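Local coordinates for alginate lyase, family PL7 (Zobellia galactanivorans, PDB 4BE3), which cleaves alginate exolytically, as a polysaccharide lyase of family 7, probably breaking its glycosidic bonds by beta-elimination, at residues 2-7 with 36-41; 46-51 with 297-302; 84-89 with 185-190. All coordinates share one frame; numbering follows the deposited sequence.

Interaction 1. Residues 2-7 with 36-41; sequences KYPSEL and FYVEHE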
loop_
_atom_site.group_PDB
_atom_site.type_symbol
_atom_site.label_atom_id
_atom_site.label_comp_id
_atom_site.label_asym_id
_atom_site.label_seq_id
_atom_site.Cartn_x
_atom_site.Cartn_y
_atom_site.Cartn_z
ATOM N N LYS A 2 -21.018 -20.307 -11.720
ATOM C CA LYS A 2 -20.305 -19.356 -10.914
ATOM C C LYS A 2 -19.276 -18.521 -11.662
ATOM O O LYS A 2 -18.764 -18.898 -12.673
ATOM C CB LYS A 2 -19.663 -19.919 -9.649
ATOM C CG LYS A 2 -20.523 -21.010 -8.988
ATOM C CD LYS A 2 -19.838 -21.207 -7.670
ATOM C CE LYS A 2 -20.787 -22.004 -6.812
ATOM N NZ LYS A 2 -20.079 -21.877 -5.534
ATOM N N TYR A 3 -19.064 -17.312 -11.137
ATOM C CA TYR A 3 -18.020 -16.422 -11.595
ATOM C C TYR A 3 -16.840 -16.648 -10.583
ATOM O O TYR A 3 -17.031 -16.933 -9.433
ATOM C CB TYR A 3 -18.509 -14.958 -11.506
ATOM C CG TYR A 3 -19.503 -14.649 -12.610
ATOM C CD1 TYR A 3 -19.001 -14.417 -13.896
ATOM C CD2 TYR A 3 -20.911 -14.693 -12.372
ATOM C CE1 TYR A 3 -19.888 -14.182 -14.937
ATOM C CE2 TYR A 3 -21.813 -14.448 -13.401
ATOM C CZ TYR A 3 -21.288 -14.176 -14.680
ATOM O OH TYR A 3 -22.070 -13.947 -15.816
ATOM N N PRO A 4 -15.636 -16.462 -11.075
ATOM C CA PRO A 4 -14.445 -16.493 -10.215
ATOM C C PRO A 4 -14.618 -15.586 -9.006
ATOM O O PRO A 4 -14.094 -15.956 -7.877
ATOM C CB PRO A 4 -13.387 -15.917 -11.154
ATOM C CG PRO A 4 -13.804 -16.512 -12.507
ATOM C CD PRO A 4 -15.305 -16.238 -12.517
ATOM N N SER A 5 -15.397 -14.436 -9.115
ATOM C CA SER A 5 -15.479 -13.537 -7.965
ATOM C C SER A 5 -16.210 -14.241 -6.829
ATOM O O SER A 5 -16.064 -13.792 -5.702
ATOM C CB SER A 5 -16.221 -12.236 -8.292
ATOM O OG SER A 5 -17.452 -12.545 -9.013
ATOM N N GLU A 6 -16.969 -15.290 -7.141
ATOM C CA GLU A 6 -17.648 -15.985 -6.035
ATOM C C GLU A 6 -16.675 -16.793 -5.199
ATOM O O GLU A 6 -17.022 -17.230 -4.125
ATOM C CB GLU A 6 -18.697 -16.934 -6.567
ATOM C CG GLU A 6 -19.845 -16.151 -7.288
ATOM C CD GLU A 6 -20.912 -17.040 -7.911
ATOM O OE1 GLU A 6 -21.472 -17.923 -7.198
ATOM O OE2 GLU A 6 -21.162 -16.869 -9.166
ATOM N N LEU A 7 -15.470 -17.058 -5.792
ATOM C CA LEU A 7 -14.389 -17.867 -5.048
ATOM C C LEU A 7 -13.266 -17.019 -4.490
ATOM O O LEU A 7 -12.544 -17.465 -3.689
ATOM C CB LEU A 7 -13.807 -18.890 -6.042
ATOM C CG LEU A 7 -14.730 -19.863 -6.708
ATOM C CD1 LEU A 7 -14.092 -20.870 -7.732
ATOM C CD2 LEU A 7 -15.545 -20.543 -5.630
ATOM N N PHE A 36 -10.941 -17.617 -18.526
ATOM C CA PHE A 36 -10.960 -17.173 -17.098
ATOM C C PHE A 36 -12.325 -17.534 -16.588
ATOM O O PHE A 36 -13.329 -16.896 -17.025
ATOM C CB PHE A 36 -10.766 -15.676 -16.966
ATOM C CG PHE A 36 -10.887 -15.141 -15.509
ATOM C CD1 PHE A 36 -10.078 -15.633 -14.432
ATOM C CD2 PHE A 36 -11.867 -14.151 -15.239
ATOM C CE1 PHE A 36 -10.216 -15.075 -13.138
ATOM C CE2 PHE A 36 -11.985 -13.602 -13.957
ATOM C CZ PHE A 36 -11.234 -14.104 -12.931
ATOM N N TYR A 37 -12.415 -18.622 -15.842
ATOM C CA TYR A 37 -13.779 -19.193 -15.574
ATOM C C TYR A 37 -13.653 -20.121 -14.401
ATOM O O TYR A 37 -12.589 -20.355 -13.891
ATOM C CB TYR A 37 -14.394 -19.976 -16.729
ATOM C CG TYR A 37 -13.470 -21.053 -17.308
ATOM C CD1 TYR A 37 -12.560 -20.697 -18.335
ATOM C CD2 TYR A 37 -13.505 -22.368 -16.851
ATOM C CE1 TYR A 37 -11.720 -21.695 -18.900
ATOM C CE2 TYR A 37 -12.695 -23.352 -17.425
ATOM C CZ TYR A 37 -11.816 -23.003 -18.422
ATOM O OH TYR A 37 -10.983 -24.022 -18.958
ATOM N N VAL A 38 -14.768 -20.635 -13.933
ATOM C CA VAL A 38 -14.773 -21.488 -12.715
ATOM C C VAL A 38 -14.974 -22.917 -13.184
ATOM O O VAL A 38 -15.772 -23.158 -14.124
ATOM C CB VAL A 38 -15.954 -21.145 -11.738
ATOM C CG1 VAL A 38 -15.981 -22.202 -10.636
ATOM C CG2 VAL A 38 -15.668 -19.723 -11.155
ATOM N N GLU A 39 -14.320 -23.888 -12.561
ATOM C CA GLU A 39 -14.546 -25.310 -12.872
ATOM C C GLU A 39 -14.786 -25.969 -11.556
ATOM O O GLU A 39 -14.137 -25.650 -10.559
ATOM C CB GLU A 39 -13.303 -26.024 -13.576
ATOM C CG GLU A 39 -13.842 -27.341 -14.127
ATOM C CD GLU A 39 -13.140 -27.835 -15.341
ATOM O OE1 GLU A 39 -12.723 -27.049 -16.288
ATOM O OE2 GLU A 39 -13.012 -29.077 -15.339
ATOM N N HIS A 40 -15.793 -26.862 -11.550
ATOM C CA HIS A 40 -16.194 -27.583 -10.340
ATOM C C HIS A 40 -15.638 -29.002 -10.388
ATOM O O HIS A 40 -15.742 -29.666 -11.417
ATOM C CB HIS A 40 -17.795 -27.610 -10.175
ATOM C CG HIS A 40 -18.195 -28.262 -8.851
ATOM N ND1 HIS A 40 -17.946 -27.656 -7.611
ATOM C CD2 HIS A 40 -18.701 -29.552 -8.562
ATOM C CE1 HIS A 40 -18.317 -28.487 -6.605
ATOM N NE2 HIS A 40 -18.787 -29.651 -7.183
ATOM N N GLU A 41 -15.036 -29.498 -9.316
ATOM C CA GLU A 41 -14.487 -30.852 -9.318
ATOM C C GLU A 41 -14.581 -31.570 -7.976
ATOM O O GLU A 41 -13.998 -31.076 -6.987
ATOM C CB GLU A 41 -13.028 -30.779 -9.639
ATOM C CG GLU A 41 -12.424 -32.115 -10.009
ATOM C CD GLU A 41 -10.906 -31.970 -10.011
ATOM O OE1 GLU A 41 -10.387 -31.391 -9.024
ATOM O OE2 GLU A 41 -10.317 -32.372 -11.017
HETATM O O HOH W 1 -17.068 -18.932 -14.807
#
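Pro4 and Val38 are the nearest backbone neighbours where the N-terminal segment 2-7 leans on strand 36-41, and no direct hydrogen bond joins the two. Apolar packing carries the contact. The pyrrolidine of Pro4 rests on one face of the Phe36 ring: CG stands 3.8 Å from the ring centroid, 18° off the normal and displaced toward the rim, a CH-pi contact, while Pro4 CB comes to 3.3 Å from Phe36 CZ. Phe36 holds CG anti to its backbone N (chi1 175°), which starts the ring toward Pro4; the ring also meets that of Phe49 on strand 44-52. Val38 divides its two methyls. CG2 presses against the main chain, 3.3 Å from Pro4 N and equally near Tyr3 C, with Pro4 CD beside it; CG1 meets Leu7 CD1 tip to tip at 3.7 Å. The polar link between the segments is a water, which donates to Lys2 O at 2.7 Å and accepts from Val38 N at 3.0 Å. Within 2-7 the chain ties itself into a compact turn: Glu6 N bonds to Tyr3 O, Leu7 N to Pro4 O, and Tyr3 N reaches Glu6 OE2 at 2.9 Å from above the carboxylate plane. Lys2 extends away to a salt bridge with Asp45, whose carboxylate also takes His40 ND1. Strand 36-41 is outermost in its sheet within this chain, and segment 2-7 lies against it without adding a strand. Between these two segments the contact is thus mainly apolar packing, with one water bridging the backbones.

Interaction 2. Residues 46-51 with 297-302; sequences WVVFKT and EVWFKE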
loop_
_atom_site.group_PDB
_atom_site.type_symbol
_atom_site.label_atom_id
_atom_site.label_comp_id
_atom_site.label_asym_id
_atom_site.label_seq_id
_atom_site.Cartn_x
_atom_site.Cartn_y
_atom_site.Cartn_z
ATOM N N TRP A 46 -12.842 -24.140 -8.558
ATOM C CA TRP A 46 -11.486 -23.610 -8.835
ATOM C C TRP A 46 -11.644 -22.501 -9.839
ATOM O O TRP A 46 -12.496 -22.582 -10.715
ATOM C CB TRP A 46 -10.611 -24.779 -9.525
ATOM C CG TRP A 46 -10.374 -25.947 -8.646
ATOM C CD1 TRP A 46 -11.197 -27.069 -8.452
ATOM C CD2 TRP A 46 -9.186 -26.194 -7.815
ATOM N NE1 TRP A 46 -10.650 -27.910 -7.480
ATOM C CE2 TRP A 46 -9.438 -27.465 -7.092
ATOM C CE3 TRP A 46 -7.975 -25.525 -7.627
ATOM C CZ2 TRP A 46 -8.515 -28.000 -6.179
ATOM C CZ3 TRP A 46 -7.036 -26.070 -6.713
ATOM C CH2 TRP A 46 -7.298 -27.292 -6.035
ATOM N N VAL A 47 -10.784 -21.491 -9.756
ATOM C CA VAL A 47 -10.746 -20.485 -10.711
ATOM C C VAL A 47 -9.694 -20.949 -11.760
ATOM O O VAL A 47 -8.523 -21.229 -11.324
ATOM C CB VAL A 47 -10.223 -19.192 -10.079
ATOM C CG1 VAL A 47 -10.092 -18.154 -11.160
ATOM C CG2 VAL A 47 -11.202 -18.744 -8.917
ATOM N N VAL A 48 -10.109 -21.024 -13.020
ATOM C CA VAL A 48 -9.221 -21.543 -14.041
ATOM C C VAL A 48 -8.639 -20.388 -14.755
ATOM O O VAL A 48 -9.393 -19.513 -15.196
ATOM C CB VAL A 48 -9.993 -22.426 -15.033
ATOM C CG1 VAL A 48 -9.119 -22.931 -16.225
ATOM C CG2 VAL A 48 -10.593 -23.662 -14.368
ATOM N N PHE A 49 -7.304 -20.407 -15.050
ATOM C CA PHE A 49 -6.758 -19.480 -15.938
ATOM C C PHE A 49 -6.162 -20.338 -17.086
ATOM O O PHE A 49 -5.321 -21.284 -16.782
ATOM C CB PHE A 49 -5.542 -18.783 -15.279
ATOM C CG PHE A 49 -5.972 -17.899 -14.088
ATOM C CD1 PHE A 49 -6.191 -18.475 -12.840
ATOM C CD2 PHE A 49 -6.140 -16.508 -14.287
ATOM C CE1 PHE A 49 -6.671 -17.673 -11.732
ATOM C CE2 PHE A 49 -6.548 -15.693 -13.207
ATOM C CZ PHE A 49 -6.772 -16.286 -11.941
ATOM N N LYS A 50 -6.576 -20.051 -18.312
ATOM C CA LYS A 50 -6.136 -20.911 -19.415
ATOM C C LYS A 50 -5.656 -19.949 -20.484
ATOM O O LYS A 50 -6.257 -18.852 -20.697
ATOM C CB LYS A 50 -7.295 -21.730 -19.840
ATOM C CG LYS A 50 -6.897 -22.761 -20.990
ATOM C CD LYS A 50 -8.171 -23.497 -21.459
ATOM C CE LYS A 50 -7.694 -24.594 -22.434
ATOM N NZ LYS A 50 -8.834 -25.502 -22.782
ATOM N N THR A 51 -4.525 -20.273 -21.113
ATOM C CA THR A 51 -4.025 -19.364 -22.145
ATOM C C THR A 51 -3.231 -20.165 -23.212
ATOM O O THR A 51 -2.491 -21.081 -22.856
ATOM C CB THR A 51 -3.110 -18.289 -21.496
ATOM O OG1 THR A 51 -2.576 -17.409 -22.478
ATOM C CG2 THR A 51 -1.849 -18.940 -20.764
ATOM N N GLU A 297 -2.580 -24.152 -18.392
ATOM C CA GLU A 297 -3.810 -24.023 -17.683
ATOM C C GLU A 297 -3.577 -24.269 -16.193
ATOM O O GLU A 297 -2.922 -25.261 -15.805
ATOM C CB GLU A 297 -4.772 -25.144 -18.212
ATOM C CG GLU A 297 -6.166 -25.058 -17.431
ATOM C CD GLU A 297 -7.172 -26.055 -17.978
ATOM O OE1 GLU A 297 -7.040 -26.403 -19.208
ATOM O OE2 GLU A 297 -8.103 -26.526 -17.248
ATOM N N VAL A 298 -4.017 -23.357 -15.338
ATOM C CA VAL A 298 -3.591 -23.418 -13.920
ATOM C C VAL A 298 -4.936 -23.125 -13.135
ATOM O O VAL A 298 -5.667 -22.191 -13.558
ATOM C CB VAL A 298 -2.650 -22.257 -13.612
ATOM C CG1 VAL A 298 -2.185 -22.331 -12.124
ATOM C CG2 VAL A 298 -1.320 -22.343 -14.515
ATOM N N TRP A 299 -5.176 -23.897 -12.081
ATOM C CA TRP A 299 -6.411 -23.732 -11.307
ATOM C C TRP A 299 -6.094 -23.274 -9.949
ATOM O O TRP A 299 -5.161 -23.770 -9.332
ATOM C CB TRP A 299 -7.069 -25.076 -11.190
ATOM C CG TRP A 299 -7.647 -25.637 -12.435
ATOM C CD1 TRP A 299 -7.436 -25.282 -13.813
ATOM C CD2 TRP A 299 -8.556 -26.731 -12.467
ATOM N NE1 TRP A 299 -8.181 -26.113 -14.618
ATOM C CE2 TRP A 299 -8.853 -27.008 -13.862
ATOM C CE3 TRP A 299 -9.136 -27.541 -11.454
ATOM C CZ2 TRP A 299 -9.747 -28.046 -14.256
ATOM C CZ3 TRP A 299 -10.035 -28.582 -11.861
ATOM C CH2 TRP A 299 -10.282 -28.847 -13.222
ATOM N N PHE A 300 -6.813 -22.280 -9.423
ATOM C CA PHE A 300 -6.479 -21.810 -8.104
ATOM C C PHE A 300 -7.651 -22.020 -7.227
ATOM O O PHE A 300 -8.829 -21.753 -7.666
ATOM C CB PHE A 300 -6.230 -20.280 -8.128
ATOM C CG PHE A 300 -4.889 -19.901 -8.722
ATOM C CD1 PHE A 300 -4.729 -19.943 -10.102
ATOM C CD2 PHE A 300 -3.859 -19.545 -7.827
ATOM C CE1 PHE A 300 -3.510 -19.559 -10.647
ATOM C CE2 PHE A 300 -2.589 -19.187 -8.416
ATOM C CZ PHE A 300 -2.455 -19.287 -9.791
ATOM N N LYS A 301 -7.413 -22.429 -6.007
ATOM C CA LYS A 301 -8.627 -22.444 -5.129
ATOM C C LYS A 301 -8.522 -21.357 -4.052
ATOM O O LYS A 301 -9.456 -21.104 -3.281
ATOM C CB LYS A 301 -8.790 -23.804 -4.499
ATOM C CG LYS A 301 -7.732 -24.174 -3.574
ATOM C CD LYS A 301 -8.369 -25.401 -2.983
ATOM C CE LYS A 301 -7.871 -25.723 -1.617
ATOM N NZ LYS A 301 -8.057 -27.206 -1.465
ATOM N N GLU A 302 -7.375 -20.749 -3.922
ATOM C CA GLU A 302 -7.298 -19.640 -2.947
ATOM C C GLU A 302 -6.308 -18.657 -3.540
ATOM O O GLU A 302 -5.261 -19.076 -4.189
ATOM C CB GLU A 302 -6.741 -20.162 -1.651
ATOM C CG GLU A 302 -6.167 -18.910 -0.892
ATOM C CD GLU A 302 -5.980 -19.017 0.642
ATOM O OE1 GLU A 302 -5.601 -20.080 1.120
ATOM O OE2 GLU A 302 -6.168 -17.976 1.396
HETATM O O HOH W 2 -9.019 -27.215 -20.777
#
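Trp46 lies between two partners: Trp299 CE3 over one face of its indole, 3.5 Å from Trp46 CG, and Lys301 CB over the opposite face, 3.9 Å from the centroid of the six-membered ring. Trp46 CG, anti to the carbonyl carbon (chi1 -64°), starts the indole into this place. The two tryptophans meet obliquely, planes at 46°. Val48 CG2 sits over a face of Trp299, 3.6 Å from the five-membered ring centroid, and at that indole's edge Trp299 NE1 donates in plane to the anti lone pair of Glu297 OE2 (2.7 Å). On the other face of the sheet Phe49 CE1 and Phe300 CD1 approach to 3.4 Å with ring planes at 82°, and Val298 O lies at the edge of Phe49. In the backbone, Val47 with Phe300 and Phe49 with Val298 form antiparallel hydrogen-bonded pairs. Lys50 NZ and Glu297 OE1, 4.1 Å apart, are too far for a salt bridge, but a water joins them. Lys301 sends NZ to a salt bridge with Glu186. A classic beta bulge sets Lys301 and Glu302 opposite the single residue Thr85. The pairing lies inside the seven-stranded sheet, flanked by strands 36-41 and 80-90, while Phe49 and Val298 pack on Ala260 of strand 260-262 in the other sheet.

Interaction 3. Residues 84-89 with 185-190; sequences ATLKVQ and EEFSYE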
loop_
_atom_site.group_PDB
_atom_site.type_symbol
_atom_site.label_atom_id
_atom_site.label_comp_id
_atom_site.label_asym_id
_atom_site.label_seq_id
_atom_site.Cartn_x
_atom_site.Cartn_y
_atom_site.Cartn_z
ATOM N N ALA A 84 -1.330 -18.193 -2.367
ATOM C CA ALA A 84 -2.080 -18.884 -3.310
ATOM C C ALA A 84 -2.058 -20.406 -3.089
ATOM O O ALA A 84 -1.108 -20.939 -2.589
ATOM C CB ALA A 84 -1.544 -18.632 -4.735
ATOM N N THR A 85 -3.136 -21.093 -3.410
ATOM C CA THR A 85 -3.119 -22.574 -3.442
ATOM C C THR A 85 -3.635 -22.933 -4.784
ATOM O O THR A 85 -4.718 -22.457 -5.217
ATOM C CB THR A 85 -4.050 -23.147 -2.332
ATOM O OG1 THR A 85 -3.444 -22.785 -1.052
ATOM C CG2 THR A 85 -4.083 -24.609 -2.427
ATOM N N LEU A 86 -2.966 -23.865 -5.470
ATOM C CA LEU A 86 -3.291 -24.032 -6.913
ATOM C C LEU A 86 -2.846 -25.429 -7.384
ATOM O O LEU A 86 -2.199 -26.124 -6.599
ATOM C CB LEU A 86 -2.483 -22.969 -7.753
ATOM C CG LEU A 86 -0.913 -23.151 -7.640
ATOM C CD1 LEU A 86 -0.331 -22.717 -8.990
ATOM C CD2 LEU A 86 -0.351 -22.211 -6.558
ATOM N N LYS A 87 -3.209 -25.830 -8.604
ATOM C CA LYS A 87 -2.586 -27.007 -9.242
ATOM C C LYS A 87 -2.469 -26.635 -10.657
ATOM O O LYS A 87 -3.355 -25.959 -11.229
ATOM C CB LYS A 87 -3.358 -28.284 -8.956
ATOM C CG LYS A 87 -4.840 -28.203 -9.346
ATOM C CD LYS A 87 -5.566 -29.396 -8.726
ATOM C CE LYS A 87 -7.003 -29.412 -9.311
ATOM N NZ LYS A 87 -7.607 -30.625 -8.662
ATOM N N VAL A 88 -1.337 -27.030 -11.294
ATOM C CA VAL A 88 -1.177 -26.806 -12.689
ATOM C C VAL A 88 -1.749 -27.984 -13.372
ATOM O O VAL A 88 -1.415 -29.123 -13.042
ATOM C CB VAL A 88 0.339 -26.614 -13.037
ATOM C CG1 VAL A 88 0.539 -26.472 -14.554
ATOM C CG2 VAL A 88 0.879 -25.356 -12.295
ATOM N N GLN A 89 -2.607 -27.704 -14.393
ATOM C CA GLN A 89 -3.358 -28.778 -15.097
ATOM C C GLN A 89 -2.674 -29.006 -16.440
ATOM O O GLN A 89 -2.874 -30.069 -16.984
ATOM C CB GLN A 89 -4.816 -28.412 -15.365
ATOM C CG GLN A 89 -5.556 -28.284 -13.991
ATOM C CD GLN A 89 -5.772 -29.644 -13.308
ATOM O OE1 GLN A 89 -4.859 -30.373 -13.118
ATOM N NE2 GLN A 89 -7.004 -29.958 -12.890
ATOM N N GLU A 185 -1.604 -31.792 -9.118
ATOM C CA GLU A 185 -1.196 -31.951 -7.696
ATOM C C GLU A 185 -1.192 -30.568 -6.993
ATOM O O GLU A 185 -0.506 -29.647 -7.454
ATOM C CB GLU A 185 0.200 -32.540 -7.584
ATOM C CG GLU A 185 0.607 -32.805 -6.143
ATOM C CD GLU A 185 1.897 -33.645 -5.998
ATOM O OE1 GLU A 185 2.605 -33.933 -7.019
ATOM O OE2 GLU A 185 2.137 -34.140 -4.888
ATOM N N GLU A 186 -1.946 -30.416 -5.880
ATOM C CA GLU A 186 -2.041 -29.141 -5.192
ATOM C C GLU A 186 -0.744 -28.686 -4.579
ATOM O O GLU A 186 -0.072 -29.468 -3.919
ATOM C CB GLU A 186 -3.091 -29.273 -4.052
ATOM C CG GLU A 186 -4.439 -29.427 -4.644
ATOM C CD GLU A 186 -5.642 -29.238 -3.673
ATOM O OE1 GLU A 186 -5.600 -28.432 -2.764
ATOM O OE2 GLU A 186 -6.662 -29.888 -3.918
ATOM N N PHE A 187 -0.404 -27.374 -4.700
ATOM C CA PHE A 187 0.660 -26.829 -3.848
ATOM C C PHE A 187 0.295 -25.352 -3.539
ATOM O O PHE A 187 -0.639 -24.804 -4.177
ATOM C CB PHE A 187 2.074 -26.923 -4.544
ATOM C CG PHE A 187 2.180 -26.199 -5.865
ATOM C CD1 PHE A 187 1.722 -26.835 -7.014
ATOM C CD2 PHE A 187 2.735 -24.913 -5.903
ATOM C CE1 PHE A 187 1.874 -26.191 -8.278
ATOM C CE2 PHE A 187 2.908 -24.256 -7.170
ATOM C CZ PHE A 187 2.498 -24.912 -8.350
ATOM N N SER A 188 0.974 -24.822 -2.525
ATOM C CA SER A 188 0.734 -23.439 -2.079
ATOM C C SER A 188 2.026 -22.656 -2.181
ATOM O O SER A 188 3.083 -23.217 -1.940
ATOM C CB SER A 188 0.308 -23.535 -0.585
ATOM O OG SER A 188 -0.992 -24.218 -0.648
ATOM N N TYR A 189 1.944 -21.324 -2.358
ATOM C CA TYR A 189 3.052 -20.462 -2.195
ATOM C C TYR A 189 2.549 -19.249 -1.375
ATOM O O TYR A 189 1.320 -18.907 -1.358
ATOM C CB TYR A 189 3.687 -20.038 -3.537
ATOM C CG TYR A 189 2.824 -19.268 -4.449
ATOM C CD1 TYR A 189 2.613 -17.847 -4.192
ATOM C CD2 TYR A 189 2.401 -19.790 -5.654
ATOM C CE1 TYR A 189 1.863 -17.030 -5.093
ATOM C CE2 TYR A 189 1.619 -18.985 -6.598
ATOM C CZ TYR A 189 1.366 -17.597 -6.261
ATOM O OH TYR A 189 0.676 -16.879 -7.229
ATOM N N GLU A 190 3.497 -18.664 -0.718
ATOM C CA GLU A 190 3.287 -17.325 -0.131
ATOM C C GLU A 190 4.442 -16.474 -0.456
ATOM O O GLU A 190 5.625 -16.901 -0.248
ATOM C CB GLU A 190 3.218 -17.508 1.414
ATOM C CG GLU A 190 3.022 -16.127 2.156
ATOM C CD GLU A 190 2.936 -16.331 3.665
ATOM O OE1 GLU A 190 1.926 -16.775 4.189
ATOM O OE2 GLU A 190 4.010 -16.189 4.333
HETATM O O HOH W 3 -7.065 -31.439 -6.112
HETATM O O HOH W 4 0.354 -28.989 -9.956
#
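Glu185 O lies 3.5 Å from Lys87 CB, and a water that donates to this oxygen accepts from Val88 N. Glu186 is modelled in two conformers; in one of them a water may join its OE2 to Lys87 NZ, while their stronger partners lie elsewhere: Lys301 for Glu186, Glu41 for Lys87. Phe187 pairs with Leu86 through two backbone bonds, and its ring takes Leu86 CG over one face, 4.1 Å from the centroid and 18° off the normal. Leu86 CD1 comes to 3.6 Å from Phe187 CZ, and Val88 CG2 stands at the ring's edge. An alanine in place of Phe187 would probably open a gap above Leu86 and leave its branches freer to turn. Ser188 faces Thr85 on the other side of the sheet, where Ser188 OG and Thr85 OG1 share a hydrogen bond of 2.9 Å. Tyr189 forms a hydrogen-bonded pair with Ala84, whose CB lies over one ring face, 3.4 Å from Tyr189 CZ; Tyr189 CG, set between the backbone N and carbonyl carbon (chi1 62°), lets the ring lean over this methyl. Leu86 CD2 lies 3.8 Å from Tyr189 CD2. Tyr189 OH bonds to Val107 O on strand 104-112 and so ties the two sheets together. Strands 295-306 and 197-203 flank this antiparallel pair, and Val88 and Tyr189 pack on strand 121-126 of the opposing sheet.

From the N terminus, interaction 1 closes first, when strand 36-41, an edge strand within this chain, comes back to residues 2-7. The chain then turns into strand 44-52, which opens interaction 2, closed only near the C-terminal end by 297-302. Interaction 3 is nested within that long loop, pairing 84-89 with 185-190; interaction 1 precedes both, and none cross. All three reach the seven-stranded antiparallel sheet, where 36-41, 44-52, 295-306, 80-90 and 187-194 lie in that order, consistent with the jelly-roll beta-sandwich of this lyase family. Probable backbone hydrogen bonds, Tyr37 O to Val48 N and Lys301 N to Thr85 O, join successive contacts, and the Glu41-Lys87 salt bridge spans interactions 1 and 3.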